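Local coordinates for protein induced by osmotic stress (Scheffersomyces stipitis, PDB 5YWN) that binds NADP(H) and reduces haloketones, probably acting as a carbonyl reductase of the dihydroflavonol-4-reductase subfamily, at residues T118-S130 and H245-R258. The protein carries 1 engineered substitution. Residues are numbered along the deposited sequence; the frame is centred on the assembly and turned at random.
Sequences TRVVYTSSVVAMS and HLAAFEKDEAKGER. With NAP (NADP nicotinamide-adenine-dinucleotide phosphate), chain B.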
loop_
_atom_site.group_PDB
_atom_site.type_symbol
_atom_site.label_atom_id
_atom_site.label_comp_id
_atom_site.label_asym_id
_atom_site.label_seq_id
_atom_site.Cartn_x
_atom_site.Cartn_y
_atom_site.Cartn_z
ATOM N N THR A 118 -20.996 -1.678 5.842
ATOM C CA THR A 118 -21.264 -2.139 4.507
ATOM C C THR A 118 -20.088 -2.633 3.600
ATOM O O THR A 118 -20.261 -3.428 2.753
ATOM C CB THR A 118 -22.109 -1.105 3.775
ATOM O OG1 THR A 118 -21.308 0.017 3.510
ATOM C CG2 THR A 118 -23.261 -0.675 4.623
ATOM N N ARG A 119 -18.957 -1.986 3.738
ATOM C CA ARG A 119 -17.812 -2.256 2.905
ATOM C C ARG A 119 -16.514 -2.351 3.695
ATOM O O ARG A 119 -16.285 -1.595 4.564
ATOM C CB ARG A 119 -17.690 -1.273 1.755
ATOM C CG ARG A 119 -18.866 -1.214 0.829
ATOM C CD ARG A 119 -18.889 -2.370 -0.127
ATOM N NE ARG A 119 -18.029 -2.149 -1.238
ATOM C CZ ARG A 119 -18.414 -1.634 -2.378
ATOM N NH1 ARG A 119 -19.650 -1.338 -2.557
ATOM N NH2 ARG A 119 -17.559 -1.424 -3.315
ATOM N N VAL A 120 -15.721 -3.336 3.352
ATOM C CA VAL A 120 -14.396 -3.512 3.831
ATOM C C VAL A 120 -13.419 -3.688 2.654
ATOM O O VAL A 120 -13.692 -4.415 1.726
ATOM C CB VAL A 120 -14.287 -4.687 4.777
ATOM C CG1 VAL A 120 -12.847 -4.965 5.138
ATOM C CG2 VAL A 120 -15.202 -4.550 5.980
ATOM N N VAL A 121 -12.307 -2.990 2.738
ATOM C CA VAL A 121 -11.254 -3.100 1.769
ATOM C C VAL A 121 -9.994 -3.539 2.473
ATOM O O VAL A 121 -9.564 -2.926 3.404
ATOM C CB VAL A 121 -10.971 -1.787 1.028
ATOM C CG1 VAL A 121 -9.947 -1.963 -0.046
ATOM C CG2 VAL A 121 -12.193 -1.124 0.540
ATOM N N TYR A 122 -9.411 -4.606 1.997
ATOM C CA TYR A 122 -8.164 -5.044 2.517
ATOM C C TYR A 122 -7.023 -4.657 1.578
ATOM O O TYR A 122 -7.074 -4.927 0.434
ATOM C CB TYR A 122 -8.169 -6.535 2.745
ATOM C CG TYR A 122 -6.852 -7.058 3.172
ATOM C CD1 TYR A 122 -6.333 -6.711 4.386
ATOM C CD2 TYR A 122 -6.096 -7.827 2.345
ATOM C CE1 TYR A 122 -5.130 -7.153 4.794
ATOM C CE2 TYR A 122 -4.887 -8.277 2.734
ATOM C CZ TYR A 122 -4.406 -7.912 3.963
ATOM O OH TYR A 122 -3.227 -8.302 4.362
ATOM N N THR A 123 -6.001 -4.035 2.115
ATOM C CA THR A 123 -4.846 -3.668 1.341
ATOM C C THR A 123 -3.888 -4.893 1.260
ATOM O O THR A 123 -3.203 -5.192 2.146
ATOM C CB THR A 123 -4.071 -2.443 1.886
ATOM O OG1 THR A 123 -4.915 -1.359 2.155
ATOM C CG2 THR A 123 -2.957 -2.027 0.932
ATOM N N SER A 124 -3.913 -5.553 0.137
ATOM C CA SER A 124 -3.063 -6.682 -0.101
ATOM C C SER A 124 -1.816 -6.213 -0.844
ATOM O O SER A 124 -1.337 -5.167 -0.580
ATOM C CB SER A 124 -3.785 -7.787 -0.848
ATOM O OG SER A 124 -3.164 -9.010 -0.759
ATOM N N SER A 125 -1.296 -7.062 -1.709
ATOM C CA SER A 125 -0.137 -6.795 -2.505
ATOM C C SER A 125 0.031 -7.768 -3.664
ATOM O O SER A 125 -0.435 -8.850 -3.618
ATOM C CB SER A 125 1.112 -6.817 -1.642
ATOM O OG SER A 125 2.255 -6.734 -2.384
ATOM N N VAL A 126 0.840 -7.389 -4.623
ATOM C CA VAL A 126 1.201 -8.277 -5.694
ATOM C C VAL A 126 1.895 -9.530 -5.161
ATOM O O VAL A 126 1.802 -10.508 -5.747
ATOM C CB VAL A 126 2.068 -7.613 -6.778
ATOM C CG1 VAL A 126 3.457 -7.331 -6.291
ATOM C CG2 VAL A 126 2.024 -8.409 -8.057
ATOM N N VAL A 127 2.542 -9.428 -4.021
ATOM C CA VAL A 127 3.232 -10.521 -3.386
ATOM C C VAL A 127 2.306 -11.648 -2.962
ATOM O O VAL A 127 2.746 -12.734 -2.805
ATOM C CB VAL A 127 4.192 -10.107 -2.271
ATOM C CG1 VAL A 127 5.104 -9.002 -2.747
ATOM C CG2 VAL A 127 3.458 -9.729 -1.012
ATOM N N ALA A 128 1.041 -11.335 -2.791
ATOM C CA ALA A 128 -0.003 -12.314 -2.588
ATOM C C ALA A 128 -0.262 -13.200 -3.810
ATOM O O ALA A 128 -0.763 -14.232 -3.686
ATOM C CB ALA A 128 -1.283 -11.698 -2.060
ATOM N N MET A 129 0.079 -12.700 -4.967
ATOM C CA MET A 129 -0.231 -13.288 -6.221
ATOM C C MET A 129 0.889 -14.064 -6.883
ATOM O O MET A 129 0.712 -14.659 -7.880
ATOM C CB MET A 129 -0.673 -12.196 -7.157
ATOM C CG MET A 129 -1.703 -11.252 -6.610
ATOM S SD MET A 129 -2.097 -9.922 -7.715
ATOM C CE MET A 129 -3.806 -9.737 -7.409
ATOM N N SER A 130 2.041 -14.006 -6.274
ATOM C CA SER A 130 3.265 -14.400 -6.873
ATOM C C SER A 130 4.353 -14.810 -5.911
ATOM O O SER A 130 4.207 -14.709 -4.755
ATOM C CB SER A 130 3.788 -13.261 -7.697
ATOM O OG SER A 130 4.508 -13.756 -8.773
ATOM N N HIS A 245 -8.499 2.505 -3.687
ATOM C CA HIS A 245 -9.180 2.232 -2.444
ATOM C C HIS A 245 -10.570 2.890 -2.429
ATOM O O HIS A 245 -11.499 2.284 -2.064
ATOM C CB HIS A 245 -8.329 2.597 -1.240
ATOM C CG HIS A 245 -7.283 1.586 -0.888
ATOM N ND1 HIS A 245 -6.143 1.412 -1.617
ATOM C CD2 HIS A 245 -7.231 0.672 0.096
ATOM C CE1 HIS A 245 -5.424 0.462 -1.080
ATOM N NE2 HIS A 245 -6.057 0.004 -0.033
ATOM N N LEU A 246 -10.663 4.109 -2.913
ATOM C CA LEU A 246 -11.921 4.782 -3.017
ATOM C C LEU A 246 -12.890 4.065 -3.919
ATOM O O LEU A 246 -13.968 3.785 -3.522
ATOM C CB LEU A 246 -11.737 6.180 -3.517
ATOM C CG LEU A 246 -12.950 7.053 -3.513
ATOM C CD1 LEU A 246 -13.316 7.358 -2.094
ATOM C CD2 LEU A 246 -12.690 8.321 -4.281
ATOM N N ALA A 247 -12.429 3.681 -5.080
ATOM C CA ALA A 247 -13.203 2.903 -6.001
ATOM C C ALA A 247 -13.627 1.600 -5.330
ATOM O O ALA A 247 -14.714 1.167 -5.485
ATOM C CB ALA A 247 -12.389 2.567 -7.218
ATOM N N ALA A 248 -12.747 1.034 -4.560
ATOM C CA ALA A 248 -12.936 -0.268 -3.984
ATOM C C ALA A 248 -14.129 -0.346 -3.057
ATOM O O ALA A 248 -14.670 -1.374 -2.909
ATOM C CB ALA A 248 -11.696 -0.757 -3.287
ATOM N N PHE A 249 -14.423 0.753 -2.380
ATOM C CA PHE A 249 -15.619 0.855 -1.583
ATOM C C PHE A 249 -16.832 1.587 -2.157
ATOM O O PHE A 249 -17.911 1.353 -1.736
ATOM C CB PHE A 249 -15.315 1.249 -0.148
ATOM C CG PHE A 249 -15.055 2.714 0.094
ATOM C CD1 PHE A 249 -16.076 3.589 0.310
ATOM C CD2 PHE A 249 -13.790 3.183 0.219
ATOM C CE1 PHE A 249 -15.815 4.906 0.567
ATOM C CE2 PHE A 249 -13.531 4.480 0.518
ATOM C CZ PHE A 249 -14.535 5.345 0.692
ATOM N N GLU A 250 -16.599 2.545 -3.033
ATOM C CA GLU A 250 -17.633 3.296 -3.718
ATOM C C GLU A 250 -18.409 2.583 -4.792
ATOM O O GLU A 250 -19.547 2.776 -4.902
ATOM C CB GLU A 250 -17.123 4.639 -4.213
ATOM C CG GLU A 250 -16.778 5.652 -3.153
ATOM C CD GLU A 250 -16.531 7.062 -3.680
ATOM O OE1 GLU A 250 -16.726 7.980 -2.937
ATOM O OE2 GLU A 250 -16.140 7.249 -4.790
ATOM N N LYS A 251 -17.740 1.797 -5.614
ATOM C CA LYS A 251 -18.339 1.169 -6.781
ATOM C C LYS A 251 -18.965 -0.204 -6.522
ATOM O O LYS A 251 -18.371 -1.047 -5.949
ATOM C CB LYS A 251 -17.331 1.033 -7.921
ATOM C CG LYS A 251 -16.676 2.308 -8.352
ATOM C CD LYS A 251 -15.724 2.081 -9.486
ATOM C CE LYS A 251 -15.101 3.349 -10.021
ATOM N NZ LYS A 251 -16.021 4.251 -10.712
ATOM N N ASP A 252 -20.149 -0.402 -7.047
ATOM C CA ASP A 252 -20.850 -1.645 -6.922
ATOM C C ASP A 252 -20.053 -2.775 -7.586
ATOM O O ASP A 252 -20.024 -3.834 -7.100
ATOM C CB ASP A 252 -22.236 -1.569 -7.531
ATOM C CG ASP A 252 -23.290 -0.975 -6.603
ATOM O OD1 ASP A 252 -23.077 -0.762 -5.407
ATOM O OD2 ASP A 252 -24.363 -0.712 -7.131
ATOM N N GLU A 253 -19.392 -2.464 -8.678
ATOM C CA GLU A 253 -18.611 -3.379 -9.487
ATOM C C GLU A 253 -17.429 -3.983 -8.733
ATOM O O GLU A 253 -16.961 -4.987 -9.079
ATOM C CB GLU A 253 -18.060 -2.672 -10.699
ATOM C CG GLU A 253 -19.032 -2.172 -11.716
ATOM C CD GLU A 253 -19.593 -0.762 -11.466
ATOM O OE1 GLU A 253 -19.416 -0.168 -10.446
ATOM O OE2 GLU A 253 -20.282 -0.264 -12.342
ATOM N N ALA A 254 -16.952 -3.261 -7.741
ATOM C CA ALA A 254 -15.831 -3.648 -6.910
ATOM C C ALA A 254 -16.100 -4.714 -5.854
ATOM O O ALA A 254 -15.202 -5.273 -5.344
ATOM C CB ALA A 254 -15.172 -2.454 -6.294
ATOM N N LYS A 255 -17.352 -4.978 -5.577
ATOM C CA LYS A 255 -17.675 -5.924 -4.559
ATOM C C LYS A 255 -17.182 -7.312 -4.931
ATOM O O LYS A 255 -17.450 -7.799 -5.957
ATOM C CB LYS A 255 -19.166 -5.948 -4.311
ATOM C CG LYS A 255 -19.759 -4.726 -3.632
ATOM C CD LYS A 255 -21.138 -4.443 -4.139
ATOM C CE LYS A 255 -22.213 -4.966 -3.257
ATOM N NZ LYS A 255 -23.579 -4.983 -3.856
ATOM N N GLY A 256 -16.455 -7.899 -4.025
ATOM C CA GLY A 256 -15.924 -9.223 -4.208
ATOM C C GLY A 256 -14.791 -9.341 -5.202
ATOM O O GLY A 256 -14.501 -10.387 -5.628
ATOM N N GLU A 257 -14.175 -8.228 -5.526
ATOM C CA GLU A 257 -13.060 -8.171 -6.438
ATOM C C GLU A 257 -11.693 -7.973 -5.785
ATOM O O GLU A 257 -11.578 -7.358 -4.791
ATOM C CB GLU A 257 -13.266 -7.095 -7.520
ATOM C CG GLU A 257 -14.624 -7.006 -8.153
ATOM C CD GLU A 257 -14.779 -7.852 -9.380
ATOM O OE1 GLU A 257 -13.887 -8.592 -9.683
ATOM O OE2 GLU A 257 -15.811 -7.788 -10.029
ATOM N N ARG A 258 -10.679 -8.513 -6.445
ATOM C CA ARG A 258 -9.305 -8.185 -6.256
ATOM C C ARG A 258 -8.843 -7.248 -7.362
ATOM O O ARG A 258 -9.093 -7.457 -8.522
ATOM C CB ARG A 258 -8.409 -9.385 -6.245
ATOM C CG ARG A 258 -8.738 -10.516 -5.332
ATOM C CD ARG A 258 -7.891 -11.692 -5.682
ATOM N NE ARG A 258 -6.633 -11.751 -5.023
ATOM C CZ ARG A 258 -5.595 -12.423 -5.483
ATOM N NH1 ARG A 258 -5.663 -13.028 -6.621
ATOM N NH2 ARG A 258 -4.507 -12.476 -4.803
HETATM P PA NAP B . 4.431 1.628 5.872
HETATM O O1A NAP B . 4.586 3.019 5.307
HETATM O O2A NAP B . 5.466 1.081 6.825
HETATM O O5B NAP B . 2.989 1.530 6.583
HETATM C C5B NAP B . 2.734 0.530 7.566
HETATM C C4B NAP B . 1.870 1.111 8.679
HETATM O O4B NAP B . 1.179 0.060 9.362
HETATM C C3B NAP B . 2.707 1.861 9.703
HETATM O O3B NAP B . 2.323 3.238 9.761
HETATM C C2B NAP B . 2.463 1.179 11.035
HETATM O O2B NAP B . 1.918 2.095 11.979
HETATM C C1B NAP B . 1.488 0.044 10.759
HETATM N N9A NAP B . 2.101 -1.256 11.131
HETATM C C8A NAP B . 3.174 -1.815 10.540
HETATM N N7A NAP B . 3.475 -3.005 11.122
HETATM C C5A NAP B . 2.583 -3.220 12.105
HETATM C C6A NAP B . 2.328 -4.280 13.108
HETATM N N6A NAP B . 3.114 -5.382 13.177
HETATM N N1A NAP B . 1.287 -4.110 13.952
HETATM C C2A NAP B . 0.493 -3.023 13.901
HETATM N N3A NAP B . 0.673 -2.026 13.015
HETATM C C4A NAP B . 1.678 -2.063 12.108
HETATM O O3 NAP B . 4.286 0.599 4.641
HETATM P PN NAP B . 3.579 1.059 3.271
HETATM O O1N NAP B . 4.596 0.967 2.159
HETATM O O2N NAP B . 2.856 2.361 3.525
HETATM O O5D NAP B . 2.476 -0.092 3.040
HETATM C C5D NAP B . 1.100 0.158 3.319
HETATM C C4D NAP B . 0.283 -1.104 3.068
HETATM O O4D NAP B . 0.135 -1.324 1.661
HETATM C C3D NAP B . 0.949 -2.335 3.664
HETATM O O3D NAP B . 0.129 -2.908 4.687
HETATM C C2D NAP B . 1.140 -3.310 2.520
HETATM O O2D NAP B . 0.467 -4.545 2.788
HETATM C C1D NAP B . 0.561 -2.638 1.285
HETATM N N1N NAP B . 1.575 -2.565 0.228
HETATM C C2N NAP B . 2.362 -1.486 0.137
HETATM C C3N NAP B . 3.331 -1.397 -0.858
HETATM C C7N NAP B . 4.208 -0.185 -0.954
HETATM O O7N NAP B . 5.204 -0.221 -1.657
HETATM N N7N NAP B . 3.874 0.906 -0.265
HETATM C C4N NAP B . 3.477 -2.440 -1.760
HETATM C C5N NAP B . 2.650 -3.548 -1.644
HETATM C C6N NAP B . 1.698 -3.585 -0.632
HETATM P P2B NAP B . 2.885 2.952 12.939
HETATM O O1X NAP B . 2.036 3.233 14.156
HETATM O O2X NAP B . 4.054 2.032 13.193
HETATM O O3X NAP B . 3.222 4.175 12.119
HETATM O O HOH W 1 -21.216 0.700 -4.227
#
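Arg119 lays its guanidinium across the C-terminal end of helix 238-250, where NH2 donates to Ala248 O (2.9 Å) and to Lys251 O (2.8 Å), each from above the carbonyl plane. Lys251 O also accepts from Ala254 N, from the opposite face. Phe249 O lies over one face of the guanidinium, 3.1 Å from Arg119 CZ, and Lys255 CG over the other; bends at chi2 and chi3 (-78° and -82°) curl the chain so that the group lies flat between them. A water accepts from Arg119 NH1 and donates to Glu250 O and Asp252 OD1. A leucine in place of Arg119 would probably leave Lys251 O with one donor fewer and the helix end without its positive charge. Strand 119-123, inside the parallel sheet of the Rossmann fold, runs roughly antiparallel to helix residues 245-250 (148°, axes 8.2 Å apart at closest). Val121 straddles Ala248 CB with both methyls, CG2 also reaching Phe249 CB (4.0 Å). At the cofactor end, Thr123 OG1 and His245 NE2 share a 2.8 Å hydrogen bond at the ring edge, while Thr123 CG2, anti to the backbone N, touches NADP O4D at 3.3 Å. Met129 CE sits over the Arg258 guanidinium, salt-bridged to Glu171.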